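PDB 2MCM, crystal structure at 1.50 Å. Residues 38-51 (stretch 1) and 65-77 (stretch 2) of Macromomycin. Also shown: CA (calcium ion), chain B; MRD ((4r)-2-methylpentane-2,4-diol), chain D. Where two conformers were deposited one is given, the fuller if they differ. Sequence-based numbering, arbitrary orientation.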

ATOM      1  N   VAL A  38      -9.217  -5.590  -0.811  1.00 13.10           N
ATOM      2  CA  VAL A  38      -9.570  -7.024  -1.021  1.00 15.54           C
ATOM      3  C   VAL A  38     -10.618  -6.997  -2.139  1.00 16.38           C
ATOM      4  O   VAL A  38     -11.725  -6.412  -1.993  1.00 18.21           O
ATOM      5  N   VAL A  39     -10.228  -7.603  -3.264  1.00 17.86           N
ATOM      6  CA  VAL A  39     -11.171  -7.569  -4.411  1.00 22.23           C
ATOM      7  C   VAL A  39     -12.110  -8.761  -4.314  1.00 24.57           C
ATOM      8  O   VAL A  39     -13.286  -8.668  -4.666  1.00 26.86           O
ATOM      9  N   GLU A  40     -11.537  -9.841  -3.829  1.00 26.80           N
ATOM     10  CA  GLU A  40     -12.255 -11.090  -3.609  1.00 29.53           C
ATOM     11  C   GLU A  40     -11.589 -11.781  -2.438  1.00 30.25           C
ATOM     12  O   GLU A  40     -10.348 -11.797  -2.256  1.00 29.30           O
ATOM     13  N   PRO A  41     -12.476 -12.391  -1.633  1.00 30.58           N
ATOM     14  CA  PRO A  41     -12.006 -13.062  -0.420  1.00 30.51           C
ATOM     15  C   PRO A  41     -10.763 -13.826  -0.768  1.00 30.02           C
ATOM     16  O   PRO A  41     -10.750 -14.597  -1.748  1.00 31.36           O
ATOM     17  N   GLY A  42      -9.694 -13.560  -0.043  1.00 30.24           N
ATOM     18  CA  GLY A  42      -8.379 -14.172  -0.219  1.00 28.73           C
ATOM     19  C   GLY A  42      -7.546 -13.564  -1.347  1.00 28.03           C
ATOM     20  O   GLY A  42      -6.348 -13.957  -1.528  1.00 29.41           O
ATOM     21  N   VAL A  43      -8.122 -12.618  -2.071  1.00 25.79           N
ATOM     22  CA  VAL A  43      -7.389 -11.981  -3.186  1.00 21.91           C
ATOM     23  C   VAL A  43      -7.327 -10.435  -3.000  1.00 17.09           C
ATOM     24  O   VAL A  43      -8.330  -9.752  -3.014  1.00 18.04           O
ATOM     25  N   ILE A  44      -6.100 -10.030  -2.868  1.00 15.77           N
ATOM     26  CA  ILE A  44      -5.764  -8.586  -2.716  1.00 14.72           C
ATOM     27  C   ILE A  44      -5.357  -8.047  -4.105  1.00 13.71           C
ATOM     28  O   ILE A  44      -4.631  -8.704  -4.843  1.00 14.36           O
ATOM     29  N   GLY A  45      -5.930  -6.862  -4.400  1.00 11.32           N
ATOM     30  CA  GLY A  45      -5.538  -6.225  -5.697  1.00 10.32           C
ATOM     31  C   GLY A  45      -4.918  -4.867  -5.350  1.00 11.30           C
ATOM     32  O   GLY A  45      -5.415  -4.210  -4.410  1.00 11.11           O
ATOM     33  N   CYS A  46      -3.919  -4.358  -6.042  1.00  8.73           N
ATOM     34  CA  CYS A  46      -3.281  -3.076  -5.714  1.00  9.12           C
ATOM     35  C   CYS A  46      -3.120  -2.218  -7.011  1.00  9.60           C
ATOM     36  O   CYS A  46      -3.205  -2.785  -8.101  1.00 10.15           O
ATOM     37  N   ASP A  47      -2.825  -0.973  -6.827  1.00  9.00           N
ATOM     38  CA  ASP A  47      -2.596  -0.006  -7.958  1.00  9.48           C
ATOM     39  C   ASP A  47      -1.127  -0.163  -8.341  1.00 10.54           C
ATOM     40  O   ASP A  47      -0.252   0.301  -7.648  1.00 10.61           O
ATOM     41  N   ALA A  48      -0.918  -0.744  -9.527  1.00 11.70           N
ATOM     42  CA  ALA A  48       0.462  -0.914  -9.995  1.00 13.77           C
ATOM     43  C   ALA A  48       0.988   0.424 -10.515  1.00 14.95           C
ATOM     44  O   ALA A  48       2.227   0.501 -10.545  1.00 19.29           O
ATOM     45  N   THR A  49       0.153   1.376 -10.807  1.00 14.76           N
ATOM     46  CA  THR A  49       0.702   2.670 -11.347  1.00 15.24           C
ATOM     47  C   THR A  49       1.319   3.513 -10.288  1.00 15.32           C
ATOM     48  O   THR A  49       2.205   4.360 -10.613  1.00 16.01           O
ATOM     49  N   THR A  50       0.943   3.374  -9.026  1.00 12.00           N
ATOM     50  CA  THR A  50       1.515   4.202  -8.000  1.00  9.85           C
ATOM     51  C   THR A  50       2.430   3.459  -7.006  1.00  9.36           C
ATOM     52  O   THR A  50       2.989   4.063  -6.134  1.00 10.41           O
ATOM     53  N   SER A  51       2.529   2.141  -7.211  1.00  9.27           N
ATOM     54  CA  SER A  51       3.356   1.364  -6.246  1.00  9.55           C
ATOM     55  C   SER A  51       4.811   1.617  -6.466  1.00 11.90           C
ATOM     56  O   SER A  51       5.247   2.066  -7.576  1.00 11.99           O
ATOM     57  N   GLN A  65       6.852   8.264   0.141  1.00 10.29           N
ATOM     58  CA  GLN A  65       5.680   9.016  -0.331  1.00 11.13           C
ATOM     59  C   GLN A  65       4.907   8.114  -1.255  1.00  9.39           C
ATOM     60  O   GLN A  65       5.542   7.455  -2.136  1.00 11.79           O
ATOM     61  N   LEU A  66       3.615   8.128  -1.199  1.00  7.53           N
ATOM     62  CA  LEU A  66       2.738   7.354  -2.025  1.00  7.55           C
ATOM     63  C   LEU A  66       1.560   8.218  -2.492  1.00  8.77           C
ATOM     64  O   LEU A  66       0.938   8.820  -1.615  1.00  8.88           O
ATOM     65  N   LYS A  67       1.309   8.241  -3.801  1.00  8.53           N
ATOM     66  CA  LYS A  67       0.132   9.022  -4.253  1.00 10.42           C
ATOM     67  C   LYS A  67      -1.083   8.116  -4.214  1.00 10.01           C
ATOM     68  O   LYS A  67      -1.021   7.012  -4.873  1.00 12.67           O
ATOM     69  N   VAL A  68      -2.165   8.481  -3.571  1.00  9.06           N
ATOM     70  CA  VAL A  68      -3.357   7.610  -3.502  1.00  9.45           C
ATOM     71  C   VAL A  68      -4.499   8.174  -4.311  1.00 10.65           C
ATOM     72  O   VAL A  68      -4.573   9.398  -4.578  1.00 10.44           O
ATOM     73  N   HIS A  69      -5.388   7.309  -4.719  1.00  9.62           N
ATOM     74  CA  HIS A  69      -6.535   7.686  -5.556  1.00 10.92           C
ATOM     75  C   HIS A  69      -7.809   7.031  -5.028  1.00 10.41           C
ATOM     76  O   HIS A  69      -7.803   5.947  -4.452  1.00 10.62           O
ATOM     77  N   SER A  70      -8.892   7.800  -5.177  1.00 10.38           N
ATOM     78  CA  SER A  70     -10.167   7.277  -4.592  1.00 11.84           C
ATOM     79  C   SER A  70     -10.712   6.116  -5.353  1.00 12.33           C
ATOM     80  O   SER A  70     -11.537   5.377  -4.764  1.00 13.04           O
ATOM     81  N   SER A  71     -10.334   5.946  -6.600  1.00 11.64           N
ATOM     82  CA  SER A  71     -10.718   4.770  -7.407  1.00 13.02           C
ATOM     83  C   SER A  71      -9.434   4.395  -8.145  1.00 13.25           C
ATOM     84  O   SER A  71      -8.655   5.332  -8.541  1.00 13.48           O
ATOM     85  N   PHE A  72      -9.197   3.137  -8.375  1.00 12.30           N
ATOM     86  CA  PHE A  72      -7.968   2.734  -9.125  1.00 12.11           C
ATOM     87  C   PHE A  72      -8.252   1.433  -9.833  1.00 13.31           C
ATOM     88  O   PHE A  72      -9.232   0.750  -9.529  1.00 12.23           O
ATOM     89  N   GLN A  73      -7.413   1.089 -10.812  1.00 13.18           N
ATOM     90  CA  GLN A  73      -7.493  -0.177 -11.531  1.00 14.15           C
ATOM     91  C   GLN A  73      -6.555  -1.112 -10.741  1.00 13.42           C
ATOM     92  O   GLN A  73      -5.363  -0.847 -10.558  1.00 14.70           O
ATOM     93  N   ALA A  74      -7.181  -2.167 -10.233  1.00 13.32           N
ATOM     94  CA  ALA A  74      -6.381  -3.103  -9.413  1.00 14.27           C
ATOM     95  C   ALA A  74      -5.770  -4.206 -10.282  1.00 14.04           C
ATOM     96  O   ALA A  74      -6.430  -4.600 -11.261  1.00 14.12           O
ATOM     97  N   VAL A  75      -4.552  -4.600  -9.895  1.00 11.68           N
ATOM     98  CA  VAL A  75      -3.899  -5.754 -10.556  1.00 13.14           C
ATOM     99  C   VAL A  75      -3.768  -6.843  -9.428  1.00 13.13           C
ATOM    100  O   VAL A  75      -3.663  -6.397  -8.256  1.00 14.17           O
ATOM    101  N   VAL A  76      -3.883  -8.091  -9.845  1.00 12.55           N
ATOM    102  CA  VAL A  76      -3.768  -9.205  -8.842  1.00 14.34           C
ATOM    103  C   VAL A  76      -2.686 -10.186  -9.224  1.00 18.23           C
ATOM    104  O   VAL A  76      -2.342 -10.361 -10.410  1.00 18.70           O
ATOM    105  N   GLY A  77      -2.123 -10.888  -8.247  1.00 20.90           N
ATOM    106  CA  GLY A  77      -1.116 -11.924  -8.516  1.00 25.17           C
ATOM    107  C   GLY A  77       0.248 -11.299  -8.705  1.00 27.96           C
ATOM    108  O   GLY A  77       0.415 -10.088  -8.626  1.00 29.01           O
TER

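What holds the two backbones in register? Strand 43-47 runs antiparallel to strand 71-76, and the firm pairing lies at Cys46 and Val75, which exchange two hydrogen bonds: Cys46 N to Val75 O at 3.0 Å and Val75 N to Cys46 O at 2.9 Å. Their side chains share one face of the sheet, both with chi1 in the m well. Beyond this pair waters take over. Water 1 donates to Ile44 O and accepts from Gly77 N, each at 2.8 Å, while water 3 accepts from Ala48 N at 2.9 Å and donates to Gln73 O at 2.7 Å.

Which apolar side chains fill the contact? Val76, in the m rotamer, packs CG1 against two valines of stretch 1, 3.7 Å from Val43 CG1 (rotamer t) and 3.9 Å from Val39 CG2 (rotamer m). Val39 points toward stretch 2, and its CG1 also lies 4.3 Å from Ala74 CB. Gly45 leaves room here: an ideal CB on it would stand 3.0 Å from Ala74 CB, a clash, and 3.4 Å from Val76 CG1. On the face that carries Cys46 and Val75, Ala48 CB rests 3.8 Å from Val75 CG2.

How do the aromatic rings fit against stretch 1? Phe72, buried with chi1 p, points toward the other strand and lies against its backbone: CE1 is 3.6 Å from Cys46 C, and Gly45 O meets the ring edge, 4.1 Å from CZ. His69, rotamer m, also points toward stretch 1. Thr50, rotamer p, points back toward stretch 2, and its methyl CG2 approaches the His69 ring edge, 3.5 Å from CE1. The same methyl is 3.4 Å from Lys67 O. Leu66 starts out sideways, but its t,p rotamer brings CD1 within 3.3 Å of Thr50 O.

Where do the polar groups find partners? Asp47, rotamer t, uses OD1 within its own stretch, accepting from Thr49 OG1 at 2.8 Å and Thr49 N at 2.9 Å. Its OD2 lies 3.4 Å from Phe72 CB and accepts from water 2 at 2.7 Å. That water also hydrogen-bonds Thr50 OG1 and His69 ND1, each at 2.9 Å, so it joins three side chains across the contact. A diol, probably from the crystallisation liquor, makes another bridge: MRD O2 donates to Thr50 O at 2.9 Å and accepts from Lys67 N at 3.0 Å. The calcium ion, by contrast, is held away from the contact by Glu40 OE1 at 2.5 Å and Glu40 OE2 at 2.4 Å.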

ATOM      1  CB  VAL A  38     -10.097  -7.651   0.306  1.00 15.18           C
ATOM      2  CG1 VAL A  38     -10.646  -9.047  -0.039  1.00 16.34           C
ATOM      3  CG2 VAL A  38      -9.034  -7.765   1.349  1.00 15.73           C
ATOM      4  CB  VAL A  39     -10.457  -7.333  -5.746  1.00 21.33           C
ATOM      5  CG1 VAL A  39      -9.830  -5.909  -5.685  1.00 21.68           C
ATOM      6  CG2 VAL A  39      -9.457  -8.341  -6.166  1.00 21.38           C
ATOM      7  CB  GLU A  40     -12.279 -11.965  -4.867  1.00 30.56           C
ATOM      8  CG  GLU A  40     -12.667 -11.227  -6.144  1.00 31.63           C
ATOM      9  CD  GLU A  40     -13.506 -11.872  -7.190  1.00 32.31           C
ATOM     10  OE1 GLU A  40     -14.461 -12.592  -6.962  1.00 31.80           O
ATOM     11  OE2 GLU A  40     -13.145 -11.526  -8.380  1.00 32.04           O
ATOM     12  CB  PRO A  41     -13.245 -13.834   0.015  1.00 31.28           C
ATOM     13  CG  PRO A  41     -14.375 -12.848  -0.377  1.00 31.53           C
ATOM     14  CD  PRO A  41     -13.937 -12.347  -1.750  1.00 31.39           C
ATOM     15  CB  VAL A  43      -8.138 -12.270  -4.521  1.00 23.08           C
ATOM     16  CG1 VAL A  43      -7.421 -11.605  -5.699  1.00 23.06           C
ATOM     17  CG2 VAL A  43      -8.395 -13.753  -4.747  1.00 23.55           C
ATOM     18  CB  ILE A  44      -4.596  -8.440  -1.724  1.00 16.14           C
ATOM     19  CG1 ILE A  44      -5.070  -8.937  -0.301  1.00 16.25           C
ATOM     20  CG2 ILE A  44      -4.028  -7.012  -1.626  1.00 17.10           C
ATOM     21  CD1 ILE A  44      -3.842  -8.922   0.675  0.70 17.22           C
ATOM     22  CB  CYS A  46      -1.876  -3.287  -5.161  1.00  9.18           C
ATOM     23  SG  CYS A  46      -1.865  -4.427  -3.723  1.00 10.29           S
ATOM     24  CB  ASP A  47      -2.994   1.385  -7.525  1.00  8.50           C
ATOM     25  CG  ASP A  47      -3.015   2.376  -8.723  1.00 11.13           C
ATOM     26  OD1 ASP A  47      -2.476   1.931  -9.749  1.00 14.84           O
ATOM     27  OD2 ASP A  47      -3.562   3.448  -8.557  1.00 13.15           O
ATOM     28  CB  ALA A  48       0.504  -1.991 -11.113  1.00 13.95           C
ATOM     29  CB  THR A  49      -0.416   3.460 -12.134  1.00 17.06           C
ATOM     30  OG1 THR A  49      -1.347   4.030 -11.173  1.00 18.87           O
ATOM     31  CG2 THR A  49      -1.134   2.551 -13.137  1.00 19.30           C
ATOM     32  CB  THR A  50       0.429   4.994  -7.172  1.00 10.43           C
ATOM     33  OG1 THR A  50      -0.482   3.935  -6.688  1.00 10.42           O
ATOM     34  CG2 THR A  50      -0.413   5.984  -8.019  1.00 10.54           C
ATOM     35  CB  SER A  51       2.943  -0.088  -6.480  1.00  9.77           C
ATOM     36  OG  SER A  51       3.648  -0.914  -5.597  0.50 12.30           O
ATOM     37  CB  GLN A  65       6.102  10.330  -1.062  1.00 12.79           C
ATOM     38  CG  GLN A  65       6.703  11.308  -0.062  1.00 16.35           C
ATOM     39  CD  GLN A  65       6.789  12.705  -0.693  1.00 20.85           C
ATOM     40  OE1 GLN A  65       6.483  12.988  -1.862  1.00 22.06           O
ATOM     41  NE2 GLN A  65       7.264  13.587   0.168  1.00 23.48           N
ATOM     42  CB  LEU A  66       2.225   6.093  -1.201  1.00  9.77           C
ATOM     43  CG  LEU A  66       1.217   5.243  -1.927  1.00 10.12           C
ATOM     44  CD1 LEU A  66       1.785   4.493  -3.101  1.00 11.08           C
ATOM     45  CD2 LEU A  66       0.567   4.227  -0.947  1.00 10.85           C
ATOM     46  CB  LYS A  67       0.439   9.556  -5.670  1.00 12.51           C
ATOM     47  CG  LYS A  67      -0.575  10.687  -5.978  1.00 17.31           C
ATOM     48  CD  LYS A  67      -0.270  11.353  -7.338  1.00 20.00           C
ATOM     49  CE  LYS A  67       1.109  11.992  -7.352  1.00 22.60           C
ATOM     50  NZ  LYS A  67       1.302  12.828  -8.632  1.00 25.24           N
ATOM     51  CB  VAL A  68      -3.839   7.364  -2.034  1.00 11.14           C
ATOM     52  CG1 VAL A  68      -2.746   6.584  -1.290  1.00 12.34           C
ATOM     53  CG2 VAL A  68      -4.230   8.668  -1.356  1.00 12.29           C
ATOM     54  CB  HIS A  69      -6.304   7.253  -7.027  1.00 12.07           C
ATOM     55  CG  HIS A  69      -5.074   7.911  -7.640  1.00 13.47           C
ATOM     56  ND1 HIS A  69      -3.826   7.457  -7.642  1.00 14.89           N
ATOM     57  CD2 HIS A  69      -5.038   9.138  -8.251  1.00 14.81           C
ATOM     58  CE1 HIS A  69      -3.011   8.340  -8.249  1.00 16.80           C
ATOM     59  NE2 HIS A  69      -3.755   9.372  -8.630  1.00 15.36           N
ATOM     60  CB  SER A  70     -11.205   8.390  -4.367  1.00 14.05           C
ATOM     61  OG  SER A  70     -11.420   9.008  -5.626  1.00 14.97           O
ATOM     62  CB  SER A  71     -11.846   4.980  -8.385  1.00 13.56           C
ATOM     63  OG  SER A  71     -13.077   5.238  -7.709  0.60 16.05           O
ATOM     64  CB  PHE A  72      -6.841   2.610  -8.127  1.00 12.93           C
ATOM     65  CG  PHE A  72      -6.892   1.548  -7.075  1.00 13.28           C
ATOM     66  CD1 PHE A  72      -6.416   0.254  -7.378  1.00 13.41           C
ATOM     67  CD2 PHE A  72      -7.391   1.793  -5.791  1.00 14.04           C
ATOM     68  CE1 PHE A  72      -6.389  -0.746  -6.404  1.00 14.16           C
ATOM     69  CE2 PHE A  72      -7.393   0.778  -4.820  1.00 13.57           C
ATOM     70  CZ  PHE A  72      -6.944  -0.475  -5.152  1.00 13.77           C
ATOM     71  CB  GLN A  73      -6.942  -0.099 -12.970  1.00 15.88           C
ATOM     72  CG  GLN A  73      -7.817   0.760 -13.882  1.00 18.76           C
ATOM     73  CD  GLN A  73      -9.262   0.353 -13.757  1.00 19.47           C
ATOM     74  OE1 GLN A  73      -9.540  -0.891 -13.943  1.00 21.97           O
ATOM     75  NE2 GLN A  73     -10.199   1.237 -13.403  1.00 20.47           N
ATOM     76  CB  ALA A  74      -7.318  -3.720  -8.376  1.00 12.60           C
ATOM     77  CB  VAL A  75      -2.598  -5.446 -11.248  1.00 15.61           C
ATOM     78  CG1 VAL A  75      -2.784  -4.276 -12.234  1.00 17.09           C
ATOM     79  CG2 VAL A  75      -1.516  -5.036 -10.252  1.00 14.77           C
ATOM     80  CB  VAL A  76      -5.162  -9.910  -8.771  1.00 14.51           C
ATOM     81  CG1 VAL A  76      -6.224  -9.027  -8.143  1.00 13.92           C
ATOM     82  CG2 VAL A  76      -5.615 -10.459 -10.108  1.00 14.52           C
TER
HETATM   83 CA    CA B 163     -14.815 -12.799  -9.458  0.60 25.73          CA
HETATM   84  C1  MRD D 115       4.539   8.555  -5.518  1.00 22.77           C
HETATM   85  C2  MRD D 115       4.506   7.207  -6.038  1.00 23.49           C
HETATM   86  O2  MRD D 115       3.153   6.963  -5.730  1.00 17.09           O
HETATM   87  CM  MRD D 115       5.566   6.304  -5.364  1.00 21.92           C
HETATM   88  C3  MRD D 115       4.779   7.096  -7.488  1.00 25.41           C
HETATM   89  C4  MRD D 115       4.067   8.053  -8.417  1.00 27.64           C
HETATM   90  O4  MRD D 115       2.639   7.765  -8.437  1.00 29.68           O
HETATM   91  C5  MRD D 115       4.581   7.746  -9.833  1.00 28.61           C
HETATM   92  O   HOH W   1      -2.257 -10.087  -5.546  1.00 36.55           O
HETATM   93  O   HOH W   2      -3.240   4.913  -6.368  1.00 15.55           O
HETATM   94  O   HOH W   3      -2.876  -0.644 -11.652  1.00 22.14           O
HETATM   95  O   HOH W   4     -16.354 -13.906  -7.813  0.81 48.30           O